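Local coordinates for protein putative glycerophosphodiester phosphodiesterase (Galdieria sulphuraria, PDB 2O55) that is a putative member of the glycerophosphodiester phosphodiesterase family, whose domain is built on a TIM-barrel fold, at residues P93-Q105 with L131-R143. Sequence-based numbering, arbitrary orientation.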
loop_
_atom_site.group_PDB
_atom_site.type_symbol
_atom_site.label_atom_id
_atom_site.label_comp_id
_atom_site.label_asym_id
_atom_site.label_seq_id
_atom_site.Cartn_x
_atom_site.Cartn_y
_atom_site.Cartn_z
ATOM N N PRO A 93 -4.072 -1.186 14.362
ATOM C CA PRO A 93 -3.282 0.004 14.662
ATOM C C PRO A 93 -3.834 1.282 14.012
ATOM O O PRO A 93 -4.657 1.207 13.089
ATOM C CB PRO A 93 -1.905 -0.334 14.085
ATOM C CG PRO A 93 -2.150 -1.411 13.057
ATOM C CD PRO A 93 -3.556 -1.908 13.185
ATOM N N SER A 94 -3.393 2.434 14.518
ATOM C CA SER A 94 -3.619 3.730 13.875
ATOM C C SER A 94 -2.445 3.980 12.922
ATOM O O SER A 94 -1.534 3.151 12.829
ATOM C CB SER A 94 -3.698 4.841 14.925
ATOM O OG SER A 94 -2.438 5.061 15.533
ATOM N N LEU A 95 -2.443 5.108 12.218
ATOM C CA LEU A 95 -1.291 5.382 11.385
ATOM C C LEU A 95 -0.144 5.834 12.275
ATOM O O LEU A 95 0.996 5.402 12.078
ATOM C CB LEU A 95 -1.590 6.432 10.323
ATOM C CG LEU A 95 -1.035 6.180 8.904
ATOM C CD1 LEU A 95 -1.056 7.461 8.131
ATOM C CD2 LEU A 95 0.368 5.585 8.858
ATOM N N GLU A 96 -0.466 6.678 13.261
ATOM C CA GLU A 96 0.506 7.206 14.203
ATOM C C GLU A 96 1.295 6.100 14.887
ATOM O O GLU A 96 2.513 6.193 14.981
ATOM C CB GLU A 96 -0.172 8.108 15.241
ATOM C CG GLU A 96 0.775 9.152 15.859
ATOM C CD GLU A 96 0.078 10.232 16.693
ATOM O OE1 GLU A 96 0.588 11.375 16.772
ATOM O OE2 GLU A 96 -0.977 9.942 17.281
ATOM N N GLU A 97 0.616 5.047 15.346
ATOM C CA GLU A 97 1.289 3.929 16.034
ATOM C C GLU A 97 2.405 3.318 15.186
ATOM O O GLU A 97 3.449 2.921 15.708
ATOM C CB GLU A 97 0.294 2.849 16.493
ATOM C CG GLU A 97 -0.518 3.270 17.739
ATOM C CD GLU A 97 -1.596 2.262 18.196
ATOM O OE1 GLU A 97 -2.073 1.439 17.379
ATOM O OE2 GLU A 97 -1.974 2.313 19.393
ATOM N N LEU A 98 2.189 3.265 13.878
ATOM C CA LEU A 98 3.174 2.710 12.975
ATOM C C LEU A 98 4.361 3.633 12.845
ATOM O O LEU A 98 5.507 3.170 12.719
ATOM C CB LEU A 98 2.568 2.490 11.589
ATOM C CG LEU A 98 3.560 2.012 10.521
ATOM C CD1 LEU A 98 4.269 0.709 10.959
ATOM C CD2 LEU A 98 2.880 1.885 9.157
ATOM N N PHE A 99 4.065 4.933 12.836
ATOM C CA PHE A 99 5.070 5.974 12.700
ATOM C C PHE A 99 5.978 5.936 13.915
ATOM O O PHE A 99 7.195 5.744 13.793
ATOM C CB PHE A 99 4.394 7.335 12.571
ATOM C CG PHE A 99 3.857 7.617 11.204
ATOM C CD1 PHE A 99 4.220 6.835 10.114
ATOM C CD2 PHE A 99 3.018 8.699 10.987
ATOM C CE1 PHE A 99 3.734 7.111 8.829
ATOM C CE2 PHE A 99 2.523 8.982 9.704
ATOM C CZ PHE A 99 2.886 8.183 8.622
ATOM N N VAL A 100 5.349 6.111 15.078
ATOM C CA VAL A 100 5.945 5.877 16.378
ATOM C C VAL A 100 6.795 4.587 16.409
ATOM O O VAL A 100 7.947 4.615 16.855
ATOM C CB VAL A 100 4.833 5.866 17.473
ATOM C CG1 VAL A 100 5.250 5.050 18.700
ATOM C CG2 VAL A 100 4.408 7.305 17.849
ATOM N N ALA A 101 6.235 3.474 15.924
ATOM C CA ALA A 101 6.972 2.194 15.805
ATOM C C ALA A 101 8.279 2.379 15.038
ATOM O O ALA A 101 9.364 1.986 15.506
ATOM C CB ALA A 101 6.100 1.104 15.117
ATOM N N ILE A 102 8.151 2.997 13.862
ATOM C CA ILE A 102 9.254 3.170 12.932
ATOM C C ILE A 102 10.325 4.087 13.532
ATOM O O ILE A 102 11.528 3.837 13.373
ATOM C CB ILE A 102 8.737 3.660 11.538
ATOM C CG1 ILE A 102 7.896 2.575 10.872
ATOM C CG2 ILE A 102 9.879 3.978 10.596
ATOM C CD1 ILE A 102 7.132 3.044 9.660
ATOM N N GLU A 103 9.873 5.112 14.254
ATOM C CA GLU A 103 10.751 6.135 14.828
ATOM C C GLU A 103 11.664 5.632 15.930
ATOM O O GLU A 103 12.775 6.124 16.062
ATOM C CB GLU A 103 9.938 7.327 15.353
ATOM C CG GLU A 103 10.464 8.678 14.860
ATOM C CD GLU A 103 10.472 8.762 13.315
ATOM O OE1 GLU A 103 9.389 8.592 12.699
ATOM O OE2 GLU A 103 11.558 8.982 12.718
ATOM N N GLU A 104 11.185 4.671 16.723
ATOM C CA GLU A 104 11.963 4.082 17.821
ATOM C C GLU A 104 12.957 3.086 17.272
ATOM O O GLU A 104 13.964 2.783 17.916
ATOM C CB GLU A 104 11.047 3.362 18.793
ATOM C CG GLU A 104 10.064 4.264 19.505
ATOM C CD GLU A 104 8.995 3.476 20.242
ATOM O OE1 GLU A 104 8.432 2.520 19.659
ATOM O OE2 GLU A 104 8.715 3.810 21.410
ATOM N N GLN A 105 12.635 2.575 16.081
ATOM C CA GLN A 105 13.488 1.705 15.267
ATOM C C GLN A 105 14.607 2.531 14.572
ATOM O O GLN A 105 14.615 3.759 14.671
ATOM C CB GLN A 105 12.593 0.969 14.255
ATOM C CG GLN A 105 13.273 0.485 12.995
ATOM C CD GLN A 105 14.022 -0.843 13.186
ATOM O OE1 GLN A 105 13.397 -1.904 13.246
ATOM N NE2 GLN A 105 15.361 -0.785 13.266
ATOM N N LEU A 131 -4.028 13.630 7.329
ATOM C CA LEU A 131 -3.018 12.709 6.884
ATOM C C LEU A 131 -1.672 13.406 6.760
ATOM O O LEU A 131 -0.667 12.931 7.306
ATOM C CB LEU A 131 -3.422 12.069 5.554
ATOM C CG LEU A 131 -2.474 11.037 4.915
ATOM C CD1 LEU A 131 -2.035 10.002 5.921
ATOM C CD2 LEU A 131 -3.102 10.369 3.711
ATOM N N LEU A 132 -1.653 14.531 6.054
ATOM C CA LEU A 132 -0.396 15.146 5.678
ATOM C C LEU A 132 0.351 15.638 6.892
ATOM O O LEU A 132 1.551 15.361 7.023
ATOM C CB LEU A 132 -0.614 16.274 4.667
ATOM C CG LEU A 132 -1.033 15.830 3.262
ATOM C CD1 LEU A 132 -1.277 17.033 2.354
ATOM C CD2 LEU A 132 0.022 14.909 2.682
ATOM N N LEU A 133 -0.372 16.334 7.776
ATOM C CA LEU A 133 0.178 16.893 9.006
ATOM C C LEU A 133 0.731 15.819 9.896
ATOM O O LEU A 133 1.742 16.040 10.571
ATOM C CB LEU A 133 -0.877 17.654 9.785
ATOM C CG LEU A 133 -1.345 19.011 9.266
ATOM C CD1 LEU A 133 -1.152 20.057 10.387
ATOM C CD2 LEU A 133 -0.634 19.454 7.966
ATOM N N LEU A 134 0.048 14.665 9.898
ATOM C CA LEU A 134 0.510 13.471 10.606
ATOM C C LEU A 134 1.839 13.021 10.026
ATOM O O LEU A 134 2.828 12.914 10.758
ATOM C CB LEU A 134 -0.509 12.342 10.550
ATOM C CG LEU A 134 -0.205 11.083 11.391
ATOM C CD1 LEU A 134 0.434 11.391 12.760
ATOM C CD2 LEU A 134 -1.454 10.200 11.582
ATOM N N VAL A 135 1.871 12.796 8.715
ATOM C CA VAL A 135 3.118 12.490 8.044
ATOM C C VAL A 135 4.264 13.412 8.473
ATOM O O VAL A 135 5.307 12.927 8.899
ATOM C CB VAL A 135 2.946 12.469 6.511
ATOM C CG1 VAL A 135 4.200 12.981 5.775
ATOM C CG2 VAL A 135 2.602 11.068 6.059
ATOM N N GLU A 136 4.075 14.725 8.389
ATOM C CA GLU A 136 5.193 15.628 8.649
ATOM C C GLU A 136 5.504 15.776 10.129
ATOM O O GLU A 136 6.625 16.139 10.502
ATOM C CB GLU A 136 5.016 16.989 7.968
ATOM C CG GLU A 136 3.820 17.788 8.424
ATOM C CD GLU A 136 3.188 18.598 7.273
ATOM O OE1 GLU A 136 3.057 19.846 7.424
ATOM O OE2 GLU A 136 2.828 17.989 6.222
ATOM N N LYS A 137 4.521 15.473 10.966
ATOM C CA LYS A 137 4.760 15.461 12.397
ATOM C C LYS A 137 5.689 14.302 12.762
ATOM O O LYS A 137 6.123 14.191 13.900
ATOM C CB LYS A 137 3.459 15.371 13.188
ATOM C CG LYS A 137 3.651 15.584 14.682
ATOM C CD LYS A 137 2.799 14.632 15.505
ATOM C CE LYS A 137 3.212 14.655 16.966
ATOM N NZ LYS A 137 2.351 13.768 17.795
ATOM N N TYR A 138 5.992 13.444 11.796
ATOM C CA TYR A 138 6.912 12.331 12.025
ATOM C C TYR A 138 8.045 12.353 11.002
ATOM O O TYR A 138 8.764 11.367 10.813
ATOM C CB TYR A 138 6.149 11.001 12.044
ATOM C CG TYR A 138 5.396 10.830 13.329
ATOM C CD1 TYR A 138 4.134 11.409 13.515
ATOM C CD2 TYR A 138 5.968 10.137 14.396
ATOM C CE1 TYR A 138 3.463 11.282 14.735
ATOM C CE2 TYR A 138 5.304 10.003 15.613
ATOM C CZ TYR A 138 4.058 10.573 15.773
ATOM O OH TYR A 138 3.424 10.415 16.970
ATOM N N HIS A 139 8.196 13.515 10.369
ATOM C CA HIS A 139 9.211 13.757 9.353
ATOM C C HIS A 139 9.266 12.569 8.415
ATOM O O HIS A 139 10.342 12.085 8.081
ATOM C CB HIS A 139 10.565 14.045 10.006
ATOM C CG HIS A 139 10.466 15.001 11.148
ATOM N ND1 HIS A 139 10.691 16.353 11.007
ATOM C CD2 HIS A 139 10.102 14.813 12.439
ATOM C CE1 HIS A 139 10.504 16.951 12.169
ATOM N NE2 HIS A 139 10.139 16.040 13.053
HETATM N N MSE A 140 8.088 12.104 7.995
HETATM C CA MSE A 140 7.969 10.919 7.161
HETATM C C MSE A 140 7.805 11.274 5.695
HETATM O O MSE A 140 7.714 10.385 4.857
HETATM C CB MSE A 140 6.781 10.088 7.627
HETATM C CG MSE A 140 7.055 9.237 8.866
HETATM SE SE MSE A 140 8.378 7.850 8.459
HETATM C CE MSE A 140 8.404 7.023 10.120
ATOM N N GLN A 141 7.786 12.575 5.390
ATOM C CA GLN A 141 7.564 13.096 4.022
ATOM C C GLN A 141 8.339 12.342 2.918
ATOM O O GLN A 141 7.811 12.079 1.835
ATOM C CB GLN A 141 7.888 14.619 3.909
ATOM C CG GLN A 141 7.251 15.597 4.926
ATOM C CD GLN A 141 8.099 15.806 6.193
ATOM O OE1 GLN A 141 8.686 14.863 6.733
ATOM N NE2 GLN A 141 8.151 17.044 6.671
ATOM N N GLU A 142 9.604 12.021 3.175
ATOM C CA GLU A 142 10.459 11.510 2.103
ATOM C C GLU A 142 10.499 9.969 2.066
ATOM O O GLU A 142 11.178 9.385 1.215
ATOM C CB GLU A 142 11.841 12.195 2.127
ATOM C CG GLU A 142 11.771 13.674 1.721
ATOM C CD GLU A 142 13.043 14.468 2.067
ATOM O OE1 GLU A 142 13.790 14.023 2.970
ATOM O OE2 GLU A 142 13.311 15.538 1.449
ATOM N N ARG A 143 9.709 9.347 2.953
ATOM C CA ARG A 143 9.589 7.895 3.098
ATOM C C ARG A 143 8.166 7.347 2.854
ATOM O O ARG A 143 7.832 6.219 3.270
ATOM C CB ARG A 143 9.954 7.512 4.520
ATOM C CG ARG A 143 11.271 8.038 5.049
ATOM C CD ARG A 143 11.907 6.941 5.848
ATOM N NE ARG A 143 11.889 7.112 7.301
ATOM C CZ ARG A 143 12.132 6.119 8.153
ATOM N NH1 ARG A 143 12.356 4.899 7.697
ATOM N NH2 ARG A 143 12.145 6.324 9.453
#
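F99 of helix 95-104 meets Y138, in the turn that follows helix 127-136, and together with M140 they give the largest shares of the buried surface. The F99 CB lies over one face of the Y138 ring, 3.9 Å from its centroid, a CH-pi contact; the two rings themselves meet obliquely, their planes 39° apart. On the F99 ring, M140, a selenomethionine, lays its CG over one face, 3.9 Å from F99 CD1, while L95 CD2, from the same helix as F99, lies over the opposite face, off its centre. L134 CG sits at the ring edge, near F99 CE2. A flat, wholly apolar phenylalanine suits this slot between apolar side chains. The bend of M140 at chi2 (-66°) carries its methyl past the ring to I102, where M140 CE lies 3.4 Å from I102 CG2.

Tyrosine suits the partly exposed flank because its hydroxyl can reach polar partners while the ring packs on F99: Y138 OH donates to E96 OE1 at 3.0 Å, from above the carboxylate plane. The same oxygen takes a salt bridge from K137 NZ (3.1 Å), so one extended glutamate ties down two side chains.

A Schellman motif, with H139 at positive phi, ends helix 127-136 and turns M140 back toward F99. Helix 95-104 and the segment 131-136 of its neighbour run nearly parallel, 15° apart, and F99 also packs on strand 110-115 between them in sequence: successive outer helices of a TIM barrel, joined through that strand.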